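Local coordinates for putative gdp-fucose protein o-fucosyltransferase 1 (Caenorhabditis elegans, PDB 3ZY6), which is a putative protein O-fucosyltransferase of the GT-B clan, modelled as two copies with bound guanosine-5'-diphosphate-beta-L-fucopyranose, at residues Pro112-Lys117 and Asp136-Asp141; Pro212-His217 and Gly276-Lys281; Val283-Asp288 and Ile305-Gln310. One frame throughout, in Å; residues are numbered along the deposited sequence.

Interaction 1: residues Pro112-Lys117 and Asp136-Asp141. With GFB (guanosine-5'-diphosphate-beta-L-fucopyranose), chain B.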
loop_
_atom_site.group_PDB
_atom_site.type_symbol
_atom_site.label_atom_id
_atom_site.label_comp_id
_atom_site.label_asym_id
_atom_site.label_seq_id
_atom_site.Cartn_x
_atom_site.Cartn_y
_atom_site.Cartn_z
ATOM N N PRO A 112 1.719 13.432 -3.130
ATOM C CA PRO A 112 1.194 12.179 -2.570
ATOM C C PRO A 112 -0.215 11.849 -3.070
ATOM O O PRO A 112 -1.149 12.647 -2.889
ATOM C CB PRO A 112 1.184 12.435 -1.056
ATOM C CG PRO A 112 2.189 13.519 -0.841
ATOM C CD PRO A 112 2.130 14.377 -2.074
ATOM N N GLY A 113 -0.348 10.681 -3.699
ATOM C CA GLY A 113 -1.620 10.206 -4.226
ATOM C C GLY A 113 -1.572 8.711 -4.457
ATOM O O GLY A 113 -0.821 7.996 -3.787
ATOM N N CYS A 114 -2.373 8.238 -5.411
ATOM C CA CYS A 114 -2.411 6.818 -5.769
ATOM C C CYS A 114 -1.364 6.431 -6.807
ATOM O O CYS A 114 -0.913 5.289 -6.815
ATOM C CB CYS A 114 -3.798 6.422 -6.272
ATOM S SG CYS A 114 -5.118 6.644 -5.050
ATOM N N HIS A 115 -1.004 7.374 -7.681
ATOM C CA HIS A 115 -0.093 7.130 -8.828
ATOM C C HIS A 115 -0.391 5.849 -9.623
ATOM O O HIS A 115 0.418 4.926 -9.689
ATOM C CB HIS A 115 1.368 7.193 -8.384
ATOM C CG HIS A 115 1.711 8.467 -7.684
ATOM N ND1 HIS A 115 1.898 9.654 -8.359
ATOM C CD2 HIS A 115 1.851 8.752 -6.367
ATOM C CE1 HIS A 115 2.156 10.614 -7.488
ATOM N NE2 HIS A 115 2.134 10.093 -6.273
ATOM N N SER A 116 -1.563 5.837 -10.249
ATOM C CA SER A 116 -2.166 4.618 -10.797
ATOM C C SER A 116 -1.569 4.115 -12.099
ATOM O O SER A 116 -1.697 2.929 -12.427
ATOM C CB SER A 116 -3.671 4.826 -10.982
ATOM O OG SER A 116 -4.322 4.812 -9.721
ATOM N N LYS A 117 -0.950 5.022 -12.845
ATOM C CA LYS A 117 -0.385 4.710 -14.142
ATOM C C LYS A 117 1.144 4.760 -14.132
ATOM O O LYS A 117 1.791 4.701 -15.189
ATOM C CB LYS A 117 -0.917 5.671 -15.198
ATOM C CG LYS A 117 -2.348 5.405 -15.645
ATOM C CD LYS A 117 -2.404 5.564 -17.159
ATOM C CE LYS A 117 -3.389 6.589 -17.566
ATOM N NZ LYS A 117 -3.509 6.652 -19.049
ATOM N N ASP A 136 -8.014 11.562 -6.710
ATOM C CA ASP A 136 -7.783 10.357 -5.923
ATOM C C ASP A 136 -8.789 10.230 -4.801
ATOM O O ASP A 136 -9.208 11.229 -4.214
ATOM C CB ASP A 136 -6.351 10.337 -5.354
ATOM C CG ASP A 136 -5.296 10.100 -6.431
ATOM O OD1 ASP A 136 -5.526 9.273 -7.334
ATOM O OD2 ASP A 136 -4.225 10.740 -6.378
ATOM N N GLU A 137 -9.184 8.993 -4.524
ATOM C CA GLU A 137 -10.023 8.690 -3.377
ATOM C C GLU A 137 -9.324 7.622 -2.555
ATOM O O GLU A 137 -8.632 6.759 -3.106
ATOM C CB GLU A 137 -11.407 8.213 -3.824
ATOM C CG GLU A 137 -12.265 9.276 -4.539
ATOM C CD GLU A 137 -12.979 10.255 -3.581
ATOM O OE1 GLU A 137 -13.067 9.979 -2.354
ATOM O OE2 GLU A 137 -13.474 11.296 -4.076
ATOM N N TYR A 138 -9.493 7.678 -1.238
ATOM C CA TYR A 138 -8.813 6.733 -0.358
ATOM C C TYR A 138 -9.797 5.954 0.503
ATOM O O TYR A 138 -10.852 6.474 0.874
ATOM C CB TYR A 138 -7.772 7.457 0.505
ATOM C CG TYR A 138 -6.901 8.414 -0.283
ATOM C CD1 TYR A 138 -5.828 7.947 -1.053
ATOM C CD2 TYR A 138 -7.142 9.789 -0.256
ATOM C CE1 TYR A 138 -5.028 8.828 -1.786
ATOM C CE2 TYR A 138 -6.337 10.682 -0.978
ATOM C CZ TYR A 138 -5.286 10.194 -1.739
ATOM O OH TYR A 138 -4.494 11.067 -2.450
ATOM N N PHE A 139 -9.465 4.701 0.802
ATOM C CA PHE A 139 -10.372 3.844 1.573
ATOM C C PHE A 139 -9.719 3.203 2.803
ATOM O O PHE A 139 -10.359 2.413 3.519
ATOM C CB PHE A 139 -11.009 2.773 0.673
ATOM C CG PHE A 139 -10.011 1.914 -0.062
ATOM C CD1 PHE A 139 -9.362 0.863 0.587
ATOM C CD2 PHE A 139 -9.731 2.150 -1.407
ATOM C CE1 PHE A 139 -8.444 0.079 -0.079
ATOM C CE2 PHE A 139 -8.813 1.357 -2.091
ATOM C CZ PHE A 139 -8.165 0.327 -1.432
ATOM N N GLY A 140 -8.459 3.557 3.047
ATOM C CA GLY A 140 -7.700 3.049 4.191
ATOM C C GLY A 140 -8.304 3.412 5.533
ATOM O O GLY A 140 -8.104 2.705 6.515
ATOM N N ASP A 141 -9.050 4.515 5.557
ATOM C CA ASP A 141 -9.762 4.991 6.744
ATOM C C ASP A 141 -11.099 4.264 7.024
ATOM O O ASP A 141 -11.751 4.523 8.038
ATOM C CB ASP A 141 -9.962 6.521 6.672
ATOM C CG ASP A 141 -10.568 6.992 5.342
ATOM O OD1 ASP A 141 -10.216 6.457 4.260
ATOM O OD2 ASP A 141 -11.401 7.920 5.379
HETATM O O1P GFB B . 6.455 20.525 5.415
HETATM P P GFB B . 5.554 19.941 4.362
HETATM O O3P GFB B . 5.344 18.430 4.347
HETATM O O2P GFB B . 4.173 20.759 4.516
HETATM O "O5'" GFB B . 6.134 20.403 2.927
HETATM P P1 GFB B . 2.971 20.958 3.462
HETATM C "C5'" GFB B . 6.414 21.787 2.744
HETATM C "C4'" GFB B . 7.922 21.992 2.807
HETATM O "O4'" GFB B . 8.222 23.172 2.085
HETATM C "C3'" GFB B . 8.433 22.251 4.218
HETATM C "C1'" GFB B . 9.064 24.041 2.842
HETATM O "O3'" GFB B . 8.817 21.052 4.899
HETATM C "C2'" GFB B . 9.616 23.151 3.948
HETATM O "O2'" GFB B . 10.721 22.381 3.460
HETATM N N9 GFB B . 8.308 25.120 3.537
HETATM C C8 GFB B . 6.971 25.283 3.672
HETATM C C4 GFB B . 8.918 26.089 4.204
HETATM N N7 GFB B . 6.732 26.386 4.405
HETATM C C5 GFB B . 7.938 26.888 4.768
HETATM C C6 GFB B . 8.357 27.979 5.515
HETATM O O6 GFB B . 7.514 28.742 6.028
HETATM N N1 GFB B . 9.685 28.233 5.651
HETATM C C2 GFB B . 10.614 27.423 5.109
HETATM N N2 GFB B . 11.937 27.666 5.274
HETATM N N3 GFB B . 10.238 26.360 4.384
HETATM C C1 GFB B . 2.975 19.400 1.290
HETATM C C2A GFB B . 3.952 18.254 1.079
HETATM O O1 GFB B . 3.627 20.384 2.098
HETATM O O5 GFB B . 2.650 19.965 0.005
HETATM C C3 GFB B . 3.322 17.178 0.189
HETATM O O2 GFB B . 4.517 17.717 2.281
HETATM C C4A GFB B . 3.158 17.845 -1.177
HETATM O O3 GFB B . 4.186 16.019 0.120
HETATM C C5A GFB B . 2.263 19.078 -1.074
HETATM O O4 GFB B . 4.452 18.255 -1.660
HETATM C C6A GFB B . 2.271 19.843 -2.402
HETATM O O1X GFB B . 1.833 20.063 3.905
HETATM O O2X GFB B . 2.814 22.451 3.357
HETATM O O HOH W 1 -1.829 10.177 -7.785
HETATM O O HOH W 2 -3.701 7.892 -9.720
#
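Cys-114 meets Asp-136 with both its backbone N and its side chain, and Tyr-138 with its sulfur, and this is the dense part of the contact. Its amide points nearly straight (161°) at one carboxylate oxygen of Asp-136, a weak hydrogen bond of 3.3 Å from Cys-114 N to Asp-136 OD2. The other oxygen turns to the side chain, Asp-136 OD1 lying 3.5 Å from both Cys-114 CB and SG. With SG anti to the carbonyl carbon (chi1 -61°), the sulfur stands obliquely beside the Tyr-138 ring, Cys-114 SG to Tyr-138 CE1 3.9 Å, a sulfur-aromatic contact. The phenol end passes on to the backbone of Gly-113, Tyr-138 OH to Gly-113 CA 3.5 Å.

Beyond Cys-114 the fit is looser and water does the joining. One molecule accepts from His-115 N at 2.9 Å, donates to Asp-136 OD2 at 2.8 Å and sits over the centre of one imidazole face. A second accepts from Ser-116 N at 3.0 Å and donates weakly to Asp-136 OD1, giving both carboxylate oxygens a link to the loop. At the other end, Pro-112 CG approaches O3 of a GFB held by the second subunit, 3.3 Å away. Cys-114 is also disulfide-bonded to Cys-98, and residue range 136-138 pairs in parallel with strand 95-98: the arrangement is a disulfide-tied loop folded back on a short two-stranded parallel sheet.

Interaction 2: residues Pro212-His217 and Gly276-Lys281; sequences PFVAVH and GSIGAK. With GFB (guanosine-5'-diphosphate-beta-L-fucopyranose), chain C.
Pro-212 O takes the shortest bond of this contact, a backbone hydrogen bond from Lys-281 N at 2.8 Å, met nearly head-on with a C=O...N angle of 163°. Ala-280 CA adds a CA-H...O contact to the same oxygen, Ala-280 CA to Pro-212 O 3.2 Å. The proline, which follows a cis peptide bond, also lays its ring along the turn: Pro-212 CD is 3.5 Å from Gly-279 O, and the ring runs side by side with the aliphatic start of Lys-281, pointing the same way, Pro-212 CD to Lys-281 CG 4.0 Å. Bends at chi2 and chi4 then carry the lysine away from the proline and back over its own turn, where NZ bonds weakly to Gly-279 O. Gly-279, with positive phi, is where the chain leaves helix 264-278 and turns toward strand 282-287. That strand lies parallel beside 213-218, a beta-alpha-beta crossover of a Rossmann-like sheet, here with further helices inserted between the first strand and the crossover helix.

Next along the strand, Val-214 CG2 fits against two neighbours, 3.8 Å from Ile-278 CD1 and 3.9 Å from Ala-280 CB. Ile-278 holds CG1 between its backbone N and carbonyl carbon (chi1 77°), and the extended next torsion sends CD1 to the valine. At the far end of the strand His-217 NE2 donates to N7 of GFB at 2.9 Å with an angle of 153°, while ND1, bonded to Ser-337, helps fix the rotation of the imidazole.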
loop_
_atom_site.group_PDB
_atom_site.type_symbol
_atom_site.label_atom_id
_atom_site.label_comp_id
_atom_site.label_asym_id
_atom_site.label_seq_id
_atom_site.Cartn_x
_atom_site.Cartn_y
_atom_site.Cartn_z
ATOM N N PRO A 212 -6.399 -43.752 -17.885
ATOM C CA PRO A 212 -6.318 -42.540 -17.071
ATOM C C PRO A 212 -4.982 -41.856 -17.237
ATOM O O PRO A 212 -3.958 -42.535 -17.343
ATOM C CB PRO A 212 -6.440 -43.052 -15.632
ATOM C CG PRO A 212 -6.270 -44.520 -15.685
ATOM C CD PRO A 212 -6.055 -44.958 -17.113
ATOM N N PHE A 213 -4.981 -40.532 -17.275
ATOM C CA PHE A 213 -3.702 -39.791 -17.326
ATOM C C PHE A 213 -3.363 -38.957 -16.079
ATOM O O PHE A 213 -4.249 -38.384 -15.422
ATOM C CB PHE A 213 -3.542 -38.995 -18.641
ATOM C CG PHE A 213 -4.260 -37.646 -18.685
ATOM C CD1 PHE A 213 -5.565 -37.560 -19.159
ATOM C CD2 PHE A 213 -3.611 -36.472 -18.339
ATOM C CE1 PHE A 213 -6.220 -36.320 -19.251
ATOM C CE2 PHE A 213 -4.253 -35.203 -18.444
ATOM C CZ PHE A 213 -5.566 -35.143 -18.912
ATOM N N VAL A 214 -2.083 -38.970 -15.711
ATOM C CA VAL A 214 -1.561 -38.084 -14.687
ATOM C C VAL A 214 -1.070 -36.804 -15.378
ATOM O O VAL A 214 -0.280 -36.869 -16.325
ATOM C CB VAL A 214 -0.322 -38.679 -13.952
ATOM C CG1 VAL A 214 0.270 -37.641 -12.926
ATOM C CG2 VAL A 214 -0.642 -39.988 -13.287
ATOM N N ALA A 215 -1.512 -35.648 -14.905
ATOM C CA ALA A 215 -0.903 -34.383 -15.361
ATOM C C ALA A 215 -0.056 -33.764 -14.270
ATOM O O ALA A 215 -0.432 -33.767 -13.089
ATOM C CB ALA A 215 -1.972 -33.390 -15.857
ATOM N N VAL A 216 1.123 -33.284 -14.659
ATOM C CA VAL A 216 2.055 -32.662 -13.714
ATOM C C VAL A 216 2.391 -31.228 -14.143
ATOM O O VAL A 216 2.469 -30.904 -15.336
ATOM C CB VAL A 216 3.361 -33.481 -13.512
ATOM C CG1 VAL A 216 3.061 -34.926 -13.140
ATOM C CG2 VAL A 216 4.213 -33.458 -14.809
ATOM N N HIS A 217 2.528 -30.374 -13.142
ATOM C CA HIS A 217 3.037 -29.038 -13.326
ATOM C C HIS A 217 4.496 -28.957 -12.826
ATOM O O HIS A 217 4.794 -29.177 -11.655
ATOM C CB HIS A 217 2.104 -27.974 -12.709
ATOM C CG HIS A 217 2.614 -26.573 -12.867
ATOM N ND1 HIS A 217 2.573 -25.635 -11.856
ATOM C CD2 HIS A 217 3.223 -25.968 -13.918
ATOM C CE1 HIS A 217 3.127 -24.509 -12.280
ATOM N NE2 HIS A 217 3.537 -24.687 -13.526
ATOM N N GLY A 276 1.921 -45.606 -11.111
ATOM C CA GLY A 276 1.687 -46.934 -10.565
ATOM C C GLY A 276 0.414 -46.986 -9.749
ATOM O O GLY A 276 -0.306 -47.967 -9.797
ATOM N N SER A 277 0.137 -45.937 -8.991
ATOM C CA SER A 277 -1.024 -45.944 -8.088
ATOM C C SER A 277 -2.358 -45.919 -8.846
ATOM O O SER A 277 -3.345 -46.534 -8.406
ATOM C CB SER A 277 -0.951 -44.770 -7.125
ATOM O OG SER A 277 -1.007 -43.552 -7.852
ATOM N N ILE A 278 -2.393 -45.231 -9.987
ATOM C CA ILE A 278 -3.646 -45.170 -10.753
ATOM C C ILE A 278 -3.686 -46.049 -12.023
ATOM O O ILE A 278 -4.700 -46.094 -12.704
ATOM C CB ILE A 278 -4.127 -43.697 -11.030
ATOM C CG1 ILE A 278 -3.324 -43.020 -12.149
ATOM C CG2 ILE A 278 -4.078 -42.828 -9.732
ATOM C CD1 ILE A 278 -3.983 -41.707 -12.601
ATOM N N GLY A 279 -2.606 -46.770 -12.308
ATOM C CA GLY A 279 -2.517 -47.545 -13.559
ATOM C C GLY A 279 -2.640 -46.601 -14.746
ATOM O O GLY A 279 -3.453 -46.825 -15.651
ATOM N N ALA A 280 -1.855 -45.523 -14.733
ATOM C CA ALA A 280 -1.988 -44.483 -15.752
ATOM C C ALA A 280 -1.543 -45.014 -17.094
ATOM O O ALA A 280 -0.647 -45.872 -17.162
ATOM C CB ALA A 280 -1.146 -43.246 -15.385
ATOM N N LYS A 281 -2.113 -44.464 -18.165
ATOM C CA LYS A 281 -1.742 -44.883 -19.515
ATOM C C LYS A 281 -1.003 -43.784 -20.294
ATOM O O LYS A 281 -0.598 -43.976 -21.442
ATOM C CB LYS A 281 -2.960 -45.435 -20.291
ATOM C CG LYS A 281 -3.585 -46.714 -19.678
ATOM C CD LYS A 281 -2.630 -47.920 -19.775
ATOM C CE LYS A 281 -3.184 -49.184 -19.074
ATOM N NZ LYS A 281 -2.704 -49.335 -17.654
HETATM O O1P GFB C . 1.152 -17.791 -13.207
HETATM P P GFB C . 2.023 -17.217 -12.124
HETATM O O3P GFB C . 1.556 -15.950 -11.415
HETATM O O2P GFB C . 2.261 -18.446 -11.106
HETATM O "O5'" GFB C . 3.479 -16.948 -12.773
HETATM P P1 GFB C . 3.417 -18.663 -10.005
HETATM C "C5'" GFB C . 4.084 -18.014 -13.497
HETATM C "C4'" GFB C . 3.969 -17.718 -14.986
HETATM O "O4'" GFB C . 5.013 -18.415 -15.641
HETATM C "C3'" GFB C . 2.686 -18.254 -15.606
HETATM C "C1'" GFB C . 4.518 -19.160 -16.754
HETATM O "O3'" GFB C . 1.618 -17.302 -15.588
HETATM C "C2'" GFB C . 3.139 -18.566 -17.014
HETATM O "O2'" GFB C . 3.254 -17.358 -17.774
HETATM N N9 GFB C . 4.283 -20.595 -16.434
HETATM C C8 GFB C . 4.319 -21.225 -15.237
HETATM C C4 GFB C . 3.926 -21.473 -17.359
HETATM N N7 GFB C . 4.014 -22.524 -15.411
HETATM C C5 GFB C . 3.739 -22.691 -16.728
HETATM C C6 GFB C . 3.363 -23.767 -17.519
HETATM O O6 GFB C . 3.201 -24.891 -17.003
HETATM N N1 GFB C . 3.210 -23.599 -18.859
HETATM C C2 GFB C . 3.376 -22.395 -19.439
HETATM N N2 GFB C . 3.193 -22.228 -20.770
HETATM N N3 GFB C . 3.737 -21.337 -18.699
HETATM C C1 GFB C . 4.946 -16.553 -9.402
HETATM C C2A GFB C . 4.685 -15.150 -9.926
HETATM O O1 GFB C . 4.456 -17.479 -10.378
HETATM O O5 GFB C . 6.367 -16.724 -9.241
HETATM C C3 GFB C . 5.219 -14.108 -8.937
HETATM O O2 GFB C . 3.332 -14.896 -10.320
HETATM C C4A GFB C . 6.737 -14.288 -8.958
HETATM O O3 GFB C . 4.831 -12.778 -9.355
HETATM C C5A GFB C . 7.120 -15.705 -8.537
HETATM O O4 GFB C . 7.221 -14.060 -10.296
HETATM C C6A GFB C . 8.622 -15.928 -8.754
HETATM O O1X GFB C . 2.799 -18.398 -8.649
HETATM O O2X GFB C . 4.021 -19.994 -10.358
#

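Interaction 3: residues Val283-Asp288 and Ile305-Gln310. With GFB (guanosine-5'-diphosphate-beta-L-fucopyranose), chain C.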
loop_
_atom_site.group_PDB
_atom_site.type_symbol
_atom_site.label_atom_id
_atom_site.label_comp_id
_atom_site.label_asym_id
_atom_site.label_seq_id
_atom_site.Cartn_x
_atom_site.Cartn_y
_atom_site.Cartn_z
ATOM N N VAL A 283 1.129 -39.600 -19.387
ATOM C CA VAL A 283 1.416 -38.470 -18.544
ATOM C C VAL A 283 1.404 -37.211 -19.421
ATOM O O VAL A 283 1.873 -37.211 -20.570
ATOM C CB VAL A 283 2.781 -38.628 -17.805
ATOM C CG1 VAL A 283 3.172 -37.361 -16.998
ATOM C CG2 VAL A 283 2.764 -39.837 -16.857
ATOM N N PHE A 284 0.808 -36.162 -18.869
ATOM C CA PHE A 284 0.866 -34.821 -19.415
ATOM C C PHE A 284 1.754 -33.933 -18.545
ATOM O O PHE A 284 1.596 -33.892 -17.309
ATOM C CB PHE A 284 -0.535 -34.200 -19.451
ATOM C CG PHE A 284 -0.551 -32.778 -19.992
ATOM C CD1 PHE A 284 -0.253 -32.534 -21.335
ATOM C CD2 PHE A 284 -0.827 -31.683 -19.154
ATOM C CE1 PHE A 284 -0.249 -31.236 -21.848
ATOM C CE2 PHE A 284 -0.830 -30.367 -19.666
ATOM C CZ PHE A 284 -0.529 -30.144 -21.018
ATOM N N VAL A 285 2.635 -33.186 -19.215
ATOM C CA VAL A 285 3.549 -32.245 -18.564
ATOM C C VAL A 285 3.291 -30.828 -19.030
ATOM O O VAL A 285 3.291 -30.537 -20.230
ATOM C CB VAL A 285 5.054 -32.534 -18.831
ATOM C CG1 VAL A 285 5.926 -31.522 -18.062
ATOM C CG2 VAL A 285 5.428 -33.958 -18.418
ATOM N N ALA A 286 3.054 -29.966 -18.053
ATOM C CA ALA A 286 3.030 -28.542 -18.255
ATOM C C ALA A 286 4.237 -27.963 -17.525
ATOM O O ALA A 286 4.467 -28.252 -16.348
ATOM C CB ALA A 286 1.752 -27.974 -17.707
ATOM N N SER A 287 5.020 -27.158 -18.230
ATOM C CA SER A 287 6.219 -26.572 -17.651
ATOM C C SER A 287 6.429 -25.158 -18.152
ATOM O O SER A 287 6.097 -24.846 -19.298
ATOM C CB SER A 287 7.456 -27.402 -17.998
ATOM O OG SER A 287 8.517 -27.061 -17.127
ATOM N N ASP A 288 7.001 -24.321 -17.289
ATOM C CA ASP A 288 7.483 -22.994 -17.675
ATOM C C ASP A 288 8.831 -23.028 -18.390
ATOM O O ASP A 288 9.238 -22.024 -18.953
ATOM C CB ASP A 288 7.612 -22.079 -16.454
ATOM C CG ASP A 288 8.539 -22.659 -15.362
ATOM O OD1 ASP A 288 8.766 -23.885 -15.316
ATOM O OD2 ASP A 288 9.057 -21.863 -14.557
ATOM N N ILE A 305 4.584 -46.513 -21.273
ATOM C CA ILE A 305 3.765 -45.336 -21.530
ATOM C C ILE A 305 4.701 -44.159 -21.718
ATOM O O ILE A 305 5.893 -44.249 -21.366
ATOM C CB ILE A 305 2.760 -45.025 -20.385
ATOM C CG1 ILE A 305 3.475 -44.720 -19.056
ATOM C CG2 ILE A 305 1.738 -46.168 -20.211
ATOM C CD1 ILE A 305 2.654 -43.749 -18.219
ATOM N N GLU A 306 4.161 -43.057 -22.256
ATOM C CA GLU A 306 4.966 -41.862 -22.484
ATOM C C GLU A 306 4.375 -40.597 -21.859
ATOM O O GLU A 306 3.183 -40.553 -21.500
ATOM C CB GLU A 306 5.220 -41.666 -23.997
ATOM C CG GLU A 306 6.314 -42.568 -24.544
ATOM C CD GLU A 306 6.542 -42.400 -26.032
ATOM O OE1 GLU A 306 5.782 -41.661 -26.691
ATOM O OE2 GLU A 306 7.485 -43.028 -26.547
ATOM N N ALA A 307 5.243 -39.601 -21.688
ATOM C CA ALA A 307 4.862 -38.260 -21.269
ATOM C C ALA A 307 4.710 -37.408 -22.538
ATOM O O ALA A 307 5.432 -37.607 -23.508
ATOM C CB ALA A 307 5.916 -37.648 -20.345
ATOM N N HIS A 308 3.779 -36.460 -22.495
ATOM C CA HIS A 308 3.447 -35.622 -23.635
ATOM C C HIS A 308 3.296 -34.180 -23.184
ATOM O O HIS A 308 2.842 -33.910 -22.075
ATOM C CB HIS A 308 2.119 -36.065 -24.253
ATOM C CG HIS A 308 2.081 -37.506 -24.642
ATOM N ND1 HIS A 308 1.789 -38.511 -23.744
ATOM C CD2 HIS A 308 2.288 -38.114 -25.832
ATOM C CE1 HIS A 308 1.831 -39.678 -24.361
ATOM N NE2 HIS A 308 2.115 -39.465 -25.633
ATOM N N ARG A 309 3.620 -33.267 -24.085
ATOM C CA ARG A 309 3.451 -31.841 -23.846
ATOM C C ARG A 309 2.909 -31.166 -25.103
ATOM O O ARG A 309 2.961 -31.726 -26.212
ATOM C CB ARG A 309 4.819 -31.221 -23.485
ATOM C CG ARG A 309 5.890 -31.497 -24.558
ATOM C CD ARG A 309 7.061 -30.546 -24.475
ATOM N NE ARG A 309 6.659 -29.190 -24.832
ATOM C CZ ARG A 309 7.487 -28.162 -24.961
ATOM N NH1 ARG A 309 8.789 -28.320 -24.746
ATOM N NH2 ARG A 309 7.000 -26.969 -25.298
ATOM N N GLN A 310 2.381 -29.957 -24.934
ATOM C CA GLN A 310 2.080 -29.101 -26.081
ATOM C C GLN A 310 3.343 -28.431 -26.589
ATOM O O GLN A 310 4.184 -28.023 -25.804
ATOM C CB GLN A 310 1.092 -28.023 -25.667
ATOM C CG GLN A 310 -0.178 -28.579 -25.129
ATOM C CD GLN A 310 -1.209 -27.502 -24.969
ATOM O OE1 GLN A 310 -1.210 -26.786 -23.981
ATOM N NE2 GLN A 310 -2.077 -27.360 -25.960
HETATM O O1P GFB C . 1.152 -17.791 -13.207
HETATM P P GFB C . 2.023 -17.217 -12.124
HETATM O O3P GFB C . 1.556 -15.950 -11.415
HETATM O O2P GFB C . 2.261 -18.446 -11.106
HETATM O "O5'" GFB C . 3.479 -16.948 -12.773
HETATM P P1 GFB C . 3.417 -18.663 -10.005
HETATM C "C5'" GFB C . 4.084 -18.014 -13.497
HETATM C "C4'" GFB C . 3.969 -17.718 -14.986
HETATM O "O4'" GFB C . 5.013 -18.415 -15.641
HETATM C "C3'" GFB C . 2.686 -18.254 -15.606
HETATM C "C1'" GFB C . 4.518 -19.160 -16.754
HETATM O "O3'" GFB C . 1.618 -17.302 -15.588
HETATM C "C2'" GFB C . 3.139 -18.566 -17.014
HETATM O "O2'" GFB C . 3.254 -17.358 -17.774
HETATM N N9 GFB C . 4.283 -20.595 -16.434
HETATM C C8 GFB C . 4.319 -21.225 -15.237
HETATM C C4 GFB C . 3.926 -21.473 -17.359
HETATM N N7 GFB C . 4.014 -22.524 -15.411
HETATM C C5 GFB C . 3.739 -22.691 -16.728
HETATM C C6 GFB C . 3.363 -23.767 -17.519
HETATM O O6 GFB C . 3.201 -24.891 -17.003
HETATM N N1 GFB C . 3.210 -23.599 -18.859
HETATM C C2 GFB C . 3.376 -22.395 -19.439
HETATM N N2 GFB C . 3.193 -22.228 -20.770
HETATM N N3 GFB C . 3.737 -21.337 -18.699
HETATM C C1 GFB C . 4.946 -16.553 -9.402
HETATM C C2A GFB C . 4.685 -15.150 -9.926
HETATM O O1 GFB C . 4.456 -17.479 -10.378
HETATM O O5 GFB C . 6.367 -16.724 -9.241
HETATM C C3 GFB C . 5.219 -14.108 -8.937
HETATM O O2 GFB C . 3.332 -14.896 -10.320
HETATM C C4A GFB C . 6.737 -14.288 -8.958
HETATM O O3 GFB C . 4.831 -12.778 -9.355
HETATM C C5A GFB C . 7.120 -15.705 -8.537
HETATM O O4 GFB C . 7.221 -14.060 -10.296
HETATM C C6A GFB C . 8.622 -15.928 -8.754
HETATM O O1X GFB C . 2.799 -18.398 -8.649
HETATM O O2X GFB C . 4.021 -19.994 -10.358
HETATM O O HOH W 3 2.283 -28.846 -22.487
#
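Ile-305 meets Val-283 at the start of a parallel strand pair, the two ends of the beta-alpha-beta unit formed by strand 282-287, helix 293-300 and strand 307-308 at the border of a Rossmann-like sheet. Its side chain crosses the valine at about a right angle, Ile-305 CD1 to Val-283 CG2 4.1 Å. Glu-306 points its CB away from the other strand and contributes its carbonyl, accepting from Val-283 N at a Val-283 N to Glu-306 O distance of 3.1 Å. Ala-307 turns CB to the same sheet face as Val-283, where it touches Val-283 CB and Val-285 CG2; Ile-296 and Leu-300 of helix 293-300 pack on that side.

His-308 holds Val-283 O twice. His-308 N donates to Val-283 O at 2.8 Å, and ND1 adds a weak bond, His-308 ND1 to Val-283 O 3.4 Å, in the plane of the imidazole at its edge. The ring reaches there because CG lies beside the backbone N (chi1 -55°). His-308 O receives Val-285 N at 3.0 Å and has CD1 of the Phe-284 ring close by.

Arg-309 rests CB against Val-285 O, then leads its guanidinium away from the other strand. NE and NH2 both close side-on upon Gln-310 O, Arg-309 NE to Gln-310 O being 2.9 Å. Gln-310 presents CG to the edge of the Phe-284 ring. At the far end of 283-288, Ser-287 N and Asp-288 CB come close to GFB, at O6 and C8. Beside Gln-310 water takes over the strand pairing: one molecule accepts from Gln-310 N at 2.7 Å and donates to Val-285 O at 3.0 Å.

How the interactions relate
From the N terminus, interaction 1 comes first, closing the loop that runs through helix 122-128 and bringing 112-117 onto the strand at 136-138. Interaction 2 then closes a much longer excursion, about half of it helical, from strand 213-218 to the end of helix 264-278, and interaction 3 closes the short crossover through helix 293-300. The three follow in series, none nesting or crossing. Interaction 1 lies across the chain's centre from the others, about 49 and 45 Å between centres. Interactions 2 and 3 share one parallel sheet in which 282-287 pairs with 213-218 and 307-308, and both reach the same GFB in chain C.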